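Local coordinates for cytochrome c2 (Rhodobacter sphaeroides, PDB 1CXC), which carries electrons through its heme c, serving mainly as electron donor to the oxidized bacteriochlorophyll in the photosynthesis of purple non-sulfur bacteria, at residues 9-14 with 107-112; 19-24 with 114-119; 59-64 with 69-74. One frame throughout, in Å; residues are numbered along the deposited sequence.

Contact 1: 9-14 with 107-112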
loop_
_atom_site.group_PDB
_atom_site.type_symbol
_atom_site.label_atom_id
_atom_site.label_comp_id
_atom_site.label_asym_id
_atom_site.label_seq_id
_atom_site.Cartn_x
_atom_site.Cartn_y
_atom_site.Cartn_z
ATOM N N ALA A 9 2.395 13.653 0.025
ATOM C CA ALA A 9 1.996 13.758 -1.373
ATOM C C ALA A 9 3.214 13.769 -2.280
ATOM O O ALA A 9 3.122 13.301 -3.407
ATOM C CB ALA A 9 1.238 15.058 -1.598
ATOM N N LYS A 10 4.262 14.537 -1.916
ATOM C CA LYS A 10 5.473 14.578 -2.722
ATOM C C LYS A 10 6.177 13.247 -2.711
ATOM O O LYS A 10 6.751 12.796 -3.698
ATOM C CB LYS A 10 6.439 15.601 -2.168
ATOM C CG LYS A 10 7.668 15.765 -3.056
ATOM C CD LYS A 10 8.611 16.788 -2.428
ATOM C CE LYS A 10 9.614 17.307 -3.450
ATOM N N ALA A 11 6.297 12.641 -1.540
ATOM C CA ALA A 11 6.973 11.360 -1.456
ATOM C C ALA A 11 6.243 10.245 -2.202
ATOM O O ALA A 11 6.874 9.324 -2.725
ATOM C CB ALA A 11 7.085 10.987 0.019
ATOM N N PHE A 12 4.951 10.446 -2.468
ATOM C CA PHE A 12 4.139 9.462 -3.177
ATOM C C PHE A 12 4.462 9.393 -4.674
ATOM O O PHE A 12 4.119 8.443 -5.383
ATOM C CB PHE A 12 2.657 9.778 -2.966
ATOM C CG PHE A 12 1.723 8.685 -3.460
ATOM C CD1 PHE A 12 1.672 7.475 -2.789
ATOM C CD2 PHE A 12 1.029 8.857 -4.635
ATOM C CE1 PHE A 12 0.939 6.429 -3.316
ATOM C CE2 PHE A 12 0.303 7.811 -5.166
ATOM C CZ PHE A 12 0.259 6.594 -4.510
ATOM N N ASN A 13 5.209 10.362 -5.202
ATOM C CA ASN A 13 5.546 10.287 -6.611
ATOM C C ASN A 13 6.305 9.021 -6.872
ATOM O O ASN A 13 6.232 8.495 -7.961
ATOM C CB ASN A 13 6.454 11.420 -7.049
ATOM C CG ASN A 13 5.869 12.808 -6.876
ATOM O OD1 ASN A 13 6.591 13.738 -6.511
ATOM N ND2 ASN A 13 4.572 13.001 -7.136
ATOM N N GLN A 14 7.154 8.575 -5.947
ATOM C CA GLN A 14 7.914 7.353 -6.186
ATOM C C GLN A 14 7.019 6.154 -6.451
ATOM O O GLN A 14 7.449 5.154 -7.026
ATOM C CB GLN A 14 8.786 6.972 -5.004
ATOM C CG GLN A 14 8.926 8.011 -3.908
ATOM C CD GLN A 14 10.110 7.714 -2.996
ATOM O OE1 GLN A 14 11.001 6.932 -3.334
ATOM N NE2 GLN A 14 10.156 8.329 -1.817
ATOM N N GLU A 107 11.881 5.808 6.807
ATOM C CA GLU A 107 10.728 5.617 7.675
ATOM C C GLU A 107 9.863 6.853 7.659
ATOM O O GLU A 107 8.660 6.768 7.848
ATOM C CB GLU A 107 11.185 5.404 9.108
ATOM C CG GLU A 107 10.053 5.085 10.074
ATOM C CD GLU A 107 10.497 4.186 11.235
ATOM O OE1 GLU A 107 10.624 2.971 11.024
ATOM O OE2 GLU A 107 10.951 4.721 12.251
ATOM N N ALA A 108 10.494 8.024 7.788
ATOM C CA ALA A 108 9.745 9.270 7.781
ATOM C C ALA A 108 8.869 9.370 6.553
ATOM O O ALA A 108 7.750 9.859 6.610
ATOM C CB ALA A 108 10.712 10.441 7.767
ATOM N N ASP A 109 9.382 9.007 5.384
ATOM C CA ASP A 109 8.556 9.068 4.194
ATOM C C ASP A 109 7.381 8.102 4.317
ATOM O O ASP A 109 6.280 8.394 3.869
ATOM C CB ASP A 109 9.368 8.677 2.971
ATOM C CG ASP A 109 10.247 9.796 2.436
ATOM O OD1 ASP A 109 10.481 10.732 3.189
ATOM O OD2 ASP A 109 10.997 9.519 1.502
ATOM N N ALA A 110 7.583 6.928 4.947
ATOM C CA ALA A 110 6.498 5.966 5.116
ATOM C C ALA A 110 5.384 6.537 5.970
ATOM O O ALA A 110 4.213 6.420 5.604
ATOM C CB ALA A 110 7.009 4.735 5.831
ATOM N N HIS A 111 5.721 7.214 7.067
ATOM C CA HIS A 111 4.707 7.827 7.890
ATOM C C HIS A 111 4.040 8.991 7.163
ATOM O O HIS A 111 2.864 9.239 7.349
ATOM C CB HIS A 111 5.328 8.336 9.182
ATOM C CG HIS A 111 5.674 7.231 10.155
ATOM N ND1 HIS A 111 4.746 6.546 10.797
ATOM C CD2 HIS A 111 6.916 6.813 10.510
ATOM C CE1 HIS A 111 5.389 5.686 11.530
ATOM N NE2 HIS A 111 6.684 5.856 11.375
ATOM N N ASN A 112 4.794 9.814 6.413
ATOM C CA ASN A 112 4.199 10.940 5.689
ATOM C C ASN A 112 3.221 10.474 4.631
ATOM O O ASN A 112 2.162 11.067 4.420
ATOM C CB ASN A 112 5.273 11.794 5.029
ATOM C CG ASN A 112 6.164 12.511 6.037
ATOM O OD1 ASN A 112 7.308 12.891 5.726
ATOM N ND2 ASN A 112 5.704 12.681 7.285
#
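D109 turns its CG anti to the carbonyl carbon (chi1 -80°), which carries the carboxylate away from helix 107-120 and in front of A11 and Q14, while Q14, whose course is less certain, brings its amide end beside that carboxylate. The contact joins the end of the N-terminal helix, and the 3-10 turn after it, to the C-terminal helix; the packing of these two helices is a hallmark of the class I cytochrome c fold. The closest backbone approach is A11 to D109, with CA atoms 6.3 Å apart; the small methyl of A11 lets helix 107-120 come this near. A11 CB faces the carboxylate carbon, D109 CG, at 4.2 Å, a loose van der Waals touch. Beside it, Q14 NE2 lies 3.6 Å from D109 OD2, a polar proximity at the protein surface. The two side chains meet at about a right angle, and their amide and carboxylate planes stand 79° apart. Behind this patch the packing is apolar: A11 also touches I113, one turn further along the C-terminal helix, and A9 rests on Y116. Q14 leans on F102 and L104 and touches the heme, next to C15, which is predicted to bind it covalently. On the far side of the C-terminal helix A110 packs against V77 and V80 of helix 73-81. Within that C-terminal helix, N112 N donates to A108 O at 3.0 Å in the turn that carries D109.

Contact 2: 19-24 with 114-119. With HEC (heme c), chain B.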
loop_
_atom_site.group_PDB
_atom_site.type_symbol
_atom_site.label_atom_id
_atom_site.label_comp_id
_atom_site.label_asym_id
_atom_site.label_seq_id
_atom_site.Cartn_x
_atom_site.Cartn_y
_atom_site.Cartn_z
ATOM N N HIS A 19 1.569 2.444 -8.919
ATOM C CA HIS A 19 0.257 2.617 -8.325
ATOM C C HIS A 19 -0.466 3.868 -8.807
ATOM O O HIS A 19 0.132 4.934 -8.932
ATOM C CB HIS A 19 0.389 2.722 -6.807
ATOM C CG HIS A 19 0.771 1.391 -6.156
ATOM N ND1 HIS A 19 -0.173 0.397 -5.881
ATOM C CD2 HIS A 19 2.006 1.038 -5.648
ATOM C CE1 HIS A 19 0.530 -0.540 -5.208
ATOM N NE2 HIS A 19 1.775 -0.211 -5.044
ATOM N N VAL A 20 -1.735 3.899 -8.467
ATOM C CA VAL A 20 -2.594 5.001 -8.801
ATOM C C VAL A 20 -3.630 5.144 -7.678
ATOM O O VAL A 20 -3.635 4.303 -6.788
ATOM C CB VAL A 20 -3.270 4.556 -10.096
ATOM C CG1 VAL A 20 -4.763 4.467 -9.915
ATOM C CG2 VAL A 20 -2.843 5.398 -11.277
ATOM N N ILE A 21 -4.114 6.357 -7.401
ATOM C CA ILE A 21 -5.191 6.557 -6.430
ATOM C C ILE A 21 -6.364 7.176 -7.192
ATOM O O ILE A 21 -6.244 8.303 -7.682
ATOM C CB ILE A 21 -4.802 7.488 -5.242
ATOM C CG1 ILE A 21 -3.600 6.966 -4.470
ATOM C CG2 ILE A 21 -5.986 7.669 -4.287
ATOM C CD1 ILE A 21 -3.087 7.980 -3.426
ATOM N N VAL A 22 -7.294 6.337 -7.639
ATOM C CA VAL A 22 -8.451 6.800 -8.401
ATOM C C VAL A 22 -9.694 6.565 -7.556
ATOM O O VAL A 22 -9.970 5.435 -7.173
ATOM C CB VAL A 22 -8.538 5.995 -9.711
ATOM C CG1 VAL A 22 -9.833 6.300 -10.433
ATOM C CG2 VAL A 22 -7.339 6.301 -10.599
ATOM N N ASP A 23 -10.581 7.542 -7.396
ATOM C CA ASP A 23 -11.723 7.288 -6.538
ATOM C C ASP A 23 -12.893 6.592 -7.202
ATOM O O ASP A 23 -12.801 6.078 -8.312
ATOM C CB ASP A 23 -12.163 8.568 -5.873
ATOM C CG ASP A 23 -12.836 9.549 -6.818
ATOM O OD1 ASP A 23 -13.345 9.145 -7.865
ATOM O OD2 ASP A 23 -12.902 10.719 -6.452
ATOM N N ASP A 24 -13.947 6.344 -6.430
ATOM C CA ASP A 24 -15.070 5.616 -6.965
ATOM C C ASP A 24 -15.870 6.320 -8.037
ATOM O O ASP A 24 -16.635 5.661 -8.735
ATOM C CB ASP A 24 -15.965 5.203 -5.823
ATOM C CG ASP A 24 -15.273 4.201 -4.911
ATOM O OD1 ASP A 24 -14.381 3.502 -5.390
ATOM O OD2 ASP A 24 -15.618 4.120 -3.729
ATOM N N TRP A 114 1.564 7.721 4.739
ATOM C CA TRP A 114 0.357 7.204 5.369
ATOM C C TRP A 114 -0.556 8.368 5.748
ATOM O O TRP A 114 -1.775 8.305 5.588
ATOM C CB TRP A 114 0.701 6.391 6.625
ATOM C CG TRP A 114 -0.570 5.790 7.268
ATOM C CD1 TRP A 114 -1.096 6.314 8.420
ATOM C CD2 TRP A 114 -1.330 4.769 6.765
ATOM N NE1 TRP A 114 -2.195 5.608 8.672
ATOM C CE2 TRP A 114 -2.376 4.692 7.692
ATOM C CE3 TRP A 114 -1.295 3.930 5.669
ATOM C CZ2 TRP A 114 -3.409 3.771 7.523
ATOM C CZ3 TRP A 114 -2.320 3.004 5.508
ATOM C CH2 TRP A 114 -3.366 2.922 6.424
ATOM N N ALA A 115 0.003 9.479 6.226
ATOM C CA ALA A 115 -0.827 10.609 6.584
ATOM C C ALA A 115 -1.521 11.207 5.355
ATOM O O ALA A 115 -2.679 11.643 5.410
ATOM C CB ALA A 115 0.036 11.685 7.243
ATOM N N TYR A 116 -0.847 11.146 4.202
ATOM C CA TYR A 116 -1.409 11.640 2.955
ATOM C C TYR A 116 -2.571 10.736 2.526
ATOM O O TYR A 116 -3.667 11.191 2.211
ATOM C CB TYR A 116 -0.282 11.649 1.909
ATOM C CG TYR A 116 -0.724 11.829 0.464
ATOM C CD1 TYR A 116 -1.426 12.967 0.097
ATOM C CD2 TYR A 116 -0.436 10.855 -0.466
ATOM C CE1 TYR A 116 -1.855 13.145 -1.209
ATOM C CE2 TYR A 116 -0.860 11.020 -1.767
ATOM C CZ TYR A 116 -1.565 12.161 -2.131
ATOM O OH TYR A 116 -2.007 12.318 -3.439
ATOM N N LEU A 117 -2.459 9.439 2.749
ATOM C CA LEU A 117 -3.526 8.514 2.379
ATOM C C LEU A 117 -4.727 8.666 3.293
ATOM O O LEU A 117 -5.852 8.407 2.898
ATOM C CB LEU A 117 -3.028 7.072 2.429
ATOM C CG LEU A 117 -1.920 6.709 1.462
ATOM C CD1 LEU A 117 -1.431 5.304 1.763
ATOM C CD2 LEU A 117 -2.396 6.856 0.029
ATOM N N GLN A 118 -4.511 9.003 4.554
ATOM C CA GLN A 118 -5.619 9.228 5.448
ATOM C C GLN A 118 -6.330 10.510 5.041
ATOM O O GLN A 118 -7.419 10.812 5.531
ATOM C CB GLN A 118 -5.115 9.340 6.878
ATOM C CG GLN A 118 -4.894 7.968 7.486
ATOM C CD GLN A 118 -6.186 7.386 8.070
ATOM O OE1 GLN A 118 -6.170 6.655 9.046
ATOM N NE2 GLN A 118 -7.353 7.689 7.526
ATOM N N GLN A 119 -5.691 11.362 4.230
ATOM C CA GLN A 119 -6.356 12.574 3.795
ATOM C C GLN A 119 -7.070 12.382 2.484
ATOM O O GLN A 119 -8.207 12.769 2.338
ATOM C CB GLN A 119 -5.390 13.719 3.538
ATOM C CG GLN A 119 -4.614 14.150 4.759
ATOM C CD GLN A 119 -5.521 14.662 5.850
ATOM O OE1 GLN A 119 -6.452 15.424 5.607
ATOM N NE2 GLN A 119 -5.301 14.209 7.080
HETATM FE FE HEC B . 3.190 -1.155 -3.961
HETATM C CHA HEC B . 1.066 -3.697 -3.273
HETATM C CHB HEC B . 2.038 0.569 -1.259
HETATM C CHC HEC B . 5.474 1.328 -4.565
HETATM C CHD HEC B . 4.152 -2.709 -6.854
HETATM N NA HEC B . 1.865 -1.499 -2.536
HETATM C C1A HEC B . 1.072 -2.627 -2.394
HETATM C C2A HEC B . 0.243 -2.531 -1.206
HETATM C C3A HEC B . 0.532 -1.346 -0.619
HETATM C C4A HEC B . 1.514 -0.700 -1.472
HETATM C CMA HEC B . 0.001 -0.868 0.725
HETATM C CAA HEC B . -0.822 -3.515 -0.743
HETATM C CBA HEC B . -2.203 -3.032 -1.156
HETATM C CGA HEC B . -3.317 -4.064 -1.086
HETATM O O1A HEC B . -4.141 -4.078 -1.976
HETATM O O2A HEC B . -3.233 -4.959 -0.252
HETATM N NB HEC B . 3.664 0.551 -3.094
HETATM C C1B HEC B . 3.025 1.157 -2.022
HETATM C C2B HEC B . 3.592 2.467 -1.747
HETATM C C3B HEC B . 4.624 2.668 -2.625
HETATM C C4B HEC B . 4.647 1.476 -3.465
HETATM C CMB HEC B . 3.112 3.432 -0.657
HETATM C CAB HEC B . 5.522 3.774 -2.645
HETATM C CBB HEC B . 6.437 4.066 -1.532
HETATM N NC HEC B . 4.545 -0.803 -5.373
HETATM C C1C HEC B . 5.419 0.277 -5.455
HETATM C C2C HEC B . 6.184 0.231 -6.686
HETATM C C3C HEC B . 5.815 -0.901 -7.329
HETATM C C4C HEC B . 4.789 -1.528 -6.518
HETATM C CMC HEC B . 7.050 1.352 -7.241
HETATM C CAC HEC B . 6.285 -1.357 -8.556
HETATM C CBC HEC B . 7.697 -1.595 -8.821
HETATM N ND HEC B . 2.703 -2.815 -4.868
HETATM C C1D HEC B . 3.183 -3.321 -6.075
HETATM C C2D HEC B . 2.615 -4.621 -6.361
HETATM C C3D HEC B . 1.804 -4.933 -5.327
HETATM C C4D HEC B . 1.837 -3.801 -4.421
HETATM C CMD HEC B . 2.907 -5.499 -7.577
HETATM C CAD HEC B . 1.236 -6.312 -5.025
HETATM C CBD HEC B . 2.041 -7.013 -3.932
HETATM C CGD HEC B . 1.914 -8.544 -3.922
HETATM O O1D HEC B . 2.709 -9.188 -3.254
HETATM O O2D HEC B . 0.858 -9.044 -4.272
#
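Y116 and L117, consecutive residues of the C-terminal helix 107-120, both receive the tip of I21 from strand 21-22. Along the helix, W114 comes first and turns elsewhere: it meets F76 and E73 of helix 73-81. Y116 follows, with CG anti to the backbone N (chi1 167°), a torsion that swings the ring towards the strand although its CB does not point there. Its CE2 lies 4.1 Å from I21 CD1, which approaches the ring obliquely from the opposite direction; I29 and A30 of the partner strand 28-30 touch the same tyrosine. L117 comes next and reaches in with one branch, its CD2 standing 3.7 Å from I21 CD1, while the side chain also touches F76. I21 can serve both because it is extended at chi2 (172°), leaving CD1 as the single atom that probes between ring and leucine. Beyond, Q118 N closes a helical turn on W114 O at 3.0 Å, and Q119 reaches P5 of the N-terminal helix. Two residues before I21, in the loop leading into the strand, H19 NE2 coordinates the heme iron at 2.0 Å, with M100 SD as the other protein ligand. The imidazole plane is directed at the meso carbon CHA, and H19 ND1 is hydrogen-bonded to P38 O, which limits its rotation. Carbon against carbon, the I21 contact is held by burial and dispersion and not by directed bonds, close in sequence to the histidine ligand.

Contact 3: 59-64 with 69-74. With HEC (heme c), chain B.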
loop_
_atom_site.group_PDB
_atom_site.type_symbol
_atom_site.label_atom_id
_atom_site.label_comp_id
_atom_site.label_asym_id
_atom_site.label_seq_id
_atom_site.Cartn_x
_atom_site.Cartn_y
_atom_site.Cartn_z
ATOM N N GLU A 59 0.736 -14.993 -3.809
ATOM C CA GLU A 59 0.107 -15.846 -2.823
ATOM C C GLU A 59 0.476 -15.452 -1.406
ATOM O O GLU A 59 -0.361 -15.499 -0.507
ATOM C CB GLU A 59 0.464 -17.297 -3.104
ATOM C CG GLU A 59 0.141 -17.693 -4.542
ATOM C CD GLU A 59 -1.228 -17.220 -5.036
ATOM O OE1 GLU A 59 -2.207 -17.394 -4.312
ATOM O OE2 GLU A 59 -1.341 -16.812 -6.195
ATOM N N GLY A 60 1.607 -14.779 -1.211
ATOM C CA GLY A 60 1.944 -14.362 0.143
ATOM C C GLY A 60 0.993 -13.260 0.635
ATOM O O GLY A 60 0.602 -13.235 1.805
ATOM N N MET A 61 0.626 -12.304 -0.251
ATOM C CA MET A 61 -0.260 -11.210 0.116
ATOM C C MET A 61 -1.667 -11.725 0.333
ATOM O O MET A 61 -2.415 -11.211 1.156
ATOM C CB MET A 61 -0.243 -10.160 -1.002
ATOM C CG MET A 61 -1.110 -8.952 -0.695
ATOM S SD MET A 61 -0.404 -7.912 0.588
ATOM C CE MET A 61 0.720 -6.952 -0.385
ATOM N N LYS A 62 -2.120 -12.645 -0.506
ATOM C CA LYS A 62 -3.454 -13.178 -0.320
ATOM C C LYS A 62 -3.540 -13.899 1.026
ATOM O O LYS A 62 -4.486 -13.728 1.802
ATOM C CB LYS A 62 -3.766 -14.138 -1.451
ATOM C CG LYS A 62 -4.189 -13.454 -2.743
ATOM C CD LYS A 62 -4.312 -14.499 -3.853
ATOM C CE LYS A 62 -4.403 -13.814 -5.210
ATOM N NZ LYS A 62 -4.522 -14.770 -6.301
ATOM N N GLU A 63 -2.500 -14.666 1.348
ATOM C CA GLU A 63 -2.422 -15.386 2.595
ATOM C C GLU A 63 -2.517 -14.440 3.790
ATOM O O GLU A 63 -3.043 -14.807 4.843
ATOM C CB GLU A 63 -1.083 -16.082 2.613
ATOM C CG GLU A 63 -0.984 -17.156 3.675
ATOM C CD GLU A 63 0.391 -17.812 3.753
ATOM O OE1 GLU A 63 1.045 -17.972 2.715
ATOM O OE2 GLU A 63 0.747 -18.268 4.839
ATOM N N ALA A 64 -1.669 -13.411 3.804
ATOM C CA ALA A 64 -1.697 -12.454 4.889
ATOM C C ALA A 64 -3.089 -11.878 5.099
ATOM O O ALA A 64 -3.454 -11.533 6.220
ATOM C CB ALA A 64 -0.754 -11.304 4.564
ATOM N N LEU A 69 -4.943 -9.592 7.959
ATOM C CA LEU A 69 -4.233 -8.317 7.883
ATOM C C LEU A 69 -4.996 -7.221 7.144
ATOM O O LEU A 69 -5.589 -7.469 6.098
ATOM C CB LEU A 69 -2.900 -8.492 7.186
ATOM C CG LEU A 69 -2.229 -7.201 6.692
ATOM C CD1 LEU A 69 -1.819 -6.344 7.874
ATOM C CD2 LEU A 69 -1.032 -7.510 5.797
ATOM N N ALA A 70 -5.328 -6.146 7.839
ATOM C CA ALA A 70 -6.010 -5.005 7.239
ATOM C C ALA A 70 -5.025 -3.840 7.378
ATOM O O ALA A 70 -4.432 -3.639 8.431
ATOM C CB ALA A 70 -7.263 -4.715 8.038
ATOM N N TRP A 71 -4.896 -2.956 6.398
ATOM C CA TRP A 71 -3.858 -1.942 6.494
ATOM C C TRP A 71 -4.025 -0.823 7.497
ATOM O O TRP A 71 -5.096 -0.198 7.580
ATOM C CB TRP A 71 -3.625 -1.345 5.099
ATOM C CG TRP A 71 -3.043 -2.371 4.136
ATOM C CD1 TRP A 71 -3.805 -2.875 3.116
ATOM C CD2 TRP A 71 -1.798 -2.940 4.214
ATOM N NE1 TRP A 71 -3.026 -3.769 2.554
ATOM C CE2 TRP A 71 -1.833 -3.834 3.155
ATOM C CE3 TRP A 71 -0.683 -2.855 5.046
ATOM C CZ2 TRP A 71 -0.764 -4.647 2.877
ATOM C CZ3 TRP A 71 0.398 -3.679 4.777
ATOM C CH2 TRP A 71 0.355 -4.557 3.697
ATOM N N ASP A 72 -3.116 -0.756 8.477
ATOM C CA ASP A 72 -3.115 0.360 9.393
ATOM C C ASP A 72 -1.727 0.995 9.293
ATOM O O ASP A 72 -0.850 0.433 8.629
ATOM C CB ASP A 72 -3.441 -0.015 10.834
ATOM C CG ASP A 72 -2.735 -1.249 11.337
ATOM O OD1 ASP A 72 -1.671 -1.552 10.815
ATOM O OD2 ASP A 72 -3.011 -1.610 12.482
ATOM N N GLU A 73 -1.423 2.033 10.066
ATOM C CA GLU A 73 -0.136 2.672 9.942
ATOM C C GLU A 73 1.022 1.812 10.364
ATOM O O GLU A 73 2.023 1.703 9.663
ATOM C CB GLU A 73 -0.106 3.943 10.753
ATOM C CG GLU A 73 1.191 4.723 10.546
ATOM C CD GLU A 73 1.143 6.165 11.024
ATOM O OE1 GLU A 73 0.204 6.536 11.721
ATOM O OE2 GLU A 73 2.170 6.841 10.916
ATOM N N GLU A 74 0.909 1.044 11.432
ATOM C CA GLU A 74 2.080 0.277 11.810
ATOM C C GLU A 74 2.438 -0.809 10.831
ATOM O O GLU A 74 3.625 -0.999 10.557
ATOM C CB GLU A 74 1.898 -0.392 13.172
HETATM FE FE HEC B . 3.190 -1.155 -3.961
HETATM C CHA HEC B . 1.066 -3.697 -3.273
HETATM C CHB HEC B . 2.038 0.569 -1.259
HETATM C CHC HEC B . 5.474 1.328 -4.565
HETATM C CHD HEC B . 4.152 -2.709 -6.854
HETATM N NA HEC B . 1.865 -1.499 -2.536
HETATM C C1A HEC B . 1.072 -2.627 -2.394
HETATM C C2A HEC B . 0.243 -2.531 -1.206
HETATM C C3A HEC B . 0.532 -1.346 -0.619
HETATM C C4A HEC B . 1.514 -0.700 -1.472
HETATM C CMA HEC B . 0.001 -0.868 0.725
HETATM C CAA HEC B . -0.822 -3.515 -0.743
HETATM C CBA HEC B . -2.203 -3.032 -1.156
HETATM C CGA HEC B . -3.317 -4.064 -1.086
HETATM O O1A HEC B . -4.141 -4.078 -1.976
HETATM O O2A HEC B . -3.233 -4.959 -0.252
HETATM N NB HEC B . 3.664 0.551 -3.094
HETATM C C1B HEC B . 3.025 1.157 -2.022
HETATM C C2B HEC B . 3.592 2.467 -1.747
HETATM C C3B HEC B . 4.624 2.668 -2.625
HETATM C C4B HEC B . 4.647 1.476 -3.465
HETATM C CMB HEC B . 3.112 3.432 -0.657
HETATM C CAB HEC B . 5.522 3.774 -2.645
HETATM C CBB HEC B . 6.437 4.066 -1.532
HETATM N NC HEC B . 4.545 -0.803 -5.373
HETATM C C1C HEC B . 5.419 0.277 -5.455
HETATM C C2C HEC B . 6.184 0.231 -6.686
HETATM C C3C HEC B . 5.815 -0.901 -7.329
HETATM C C4C HEC B . 4.789 -1.528 -6.518
HETATM C CMC HEC B . 7.050 1.352 -7.241
HETATM C CAC HEC B . 6.285 -1.357 -8.556
HETATM C CBC HEC B . 7.697 -1.595 -8.821
HETATM N ND HEC B . 2.703 -2.815 -4.868
HETATM C C1D HEC B . 3.183 -3.321 -6.075
HETATM C C2D HEC B . 2.615 -4.621 -6.361
HETATM C C3D HEC B . 1.804 -4.933 -5.327
HETATM C C4D HEC B . 1.837 -3.801 -4.421
HETATM C CMD HEC B . 2.907 -5.499 -7.577
HETATM C CAD HEC B . 1.236 -6.312 -5.025
HETATM C CBD HEC B . 2.041 -7.013 -3.932
HETATM C CGD HEC B . 1.914 -8.544 -3.922
HETATM O O1D HEC B . 2.709 -9.188 -3.254
HETATM O O2D HEC B . 0.858 -9.044 -4.272
#
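M61 SD meets the indole of W71 at its edge, 81° off the normal of the six-membered ring, a Met-aromatic contact in the heme-propionate pocket of this cytochrome c fold. The nearest ring atom to the sulfur is W71 CZ2, 4.0 Å from M61 SD. The same tryptophan donates from NE1 to heme O2A at 3.1 Å with an N-H...O angle of 155°, so the propionate receives a fairly straight bond. M61 is bent at chi2 and chi3, which curls its CE back to heme CAA at 3.8 Å; the residue thus fills the space between the propionate arms and the indole. The indole is sandwiched: L69 CD2 sits 3.9 Å above one face, towards the rim, and the heme methyl CMA lies 4.3 Å above the opposite face, over its centre. A64 CB packs on L69 CD2 at 4.0 Å. A phenylalanine in place of W71, having no N-H, is likely to leave the propionate less firmly held and M61 SD without the CZ2 edge beside it. Further out, the backbone sets these groups in place. L69 N donates to A64 O at 3.0 Å (158°), closing the short link after helix 59-66, and W71 has backbone bonds to G45 and R46. Y79 meets the indole and also touches M61, while R46 NH1 is hydrogen-bonded to the heme, as are Y57, G58, G49 and K99. D72 stands at the N-cap of helix 73-81, right after the tryptophan, and its OD1 is hydrogen-bonded to H75 ND1.

In the fold
Contacts 2 and 3 are buried, whereas contact 1 lies at the surface, and the chemistry follows: a loose carboxylate-amide proximity outside, an apolar touch of I21 on Y116 and L117 near an iron-bound histidine in contact 2, and in contact 3 apolar packing combined with directed hydrogen bonds. Contacts 1 and 2 share helix 107-120, and F12 joins them by touching both I21 and Y116. Contact 3 uses other helices and lies on the opposite side of the chain's centre, yet W114 packs against W71, D72 and E73, and H111 ND1 probably bonds E73 OE2. Contacts 2 and 3 reach the heme at its iron and its propionates; Q14 of contact 1 also touches it.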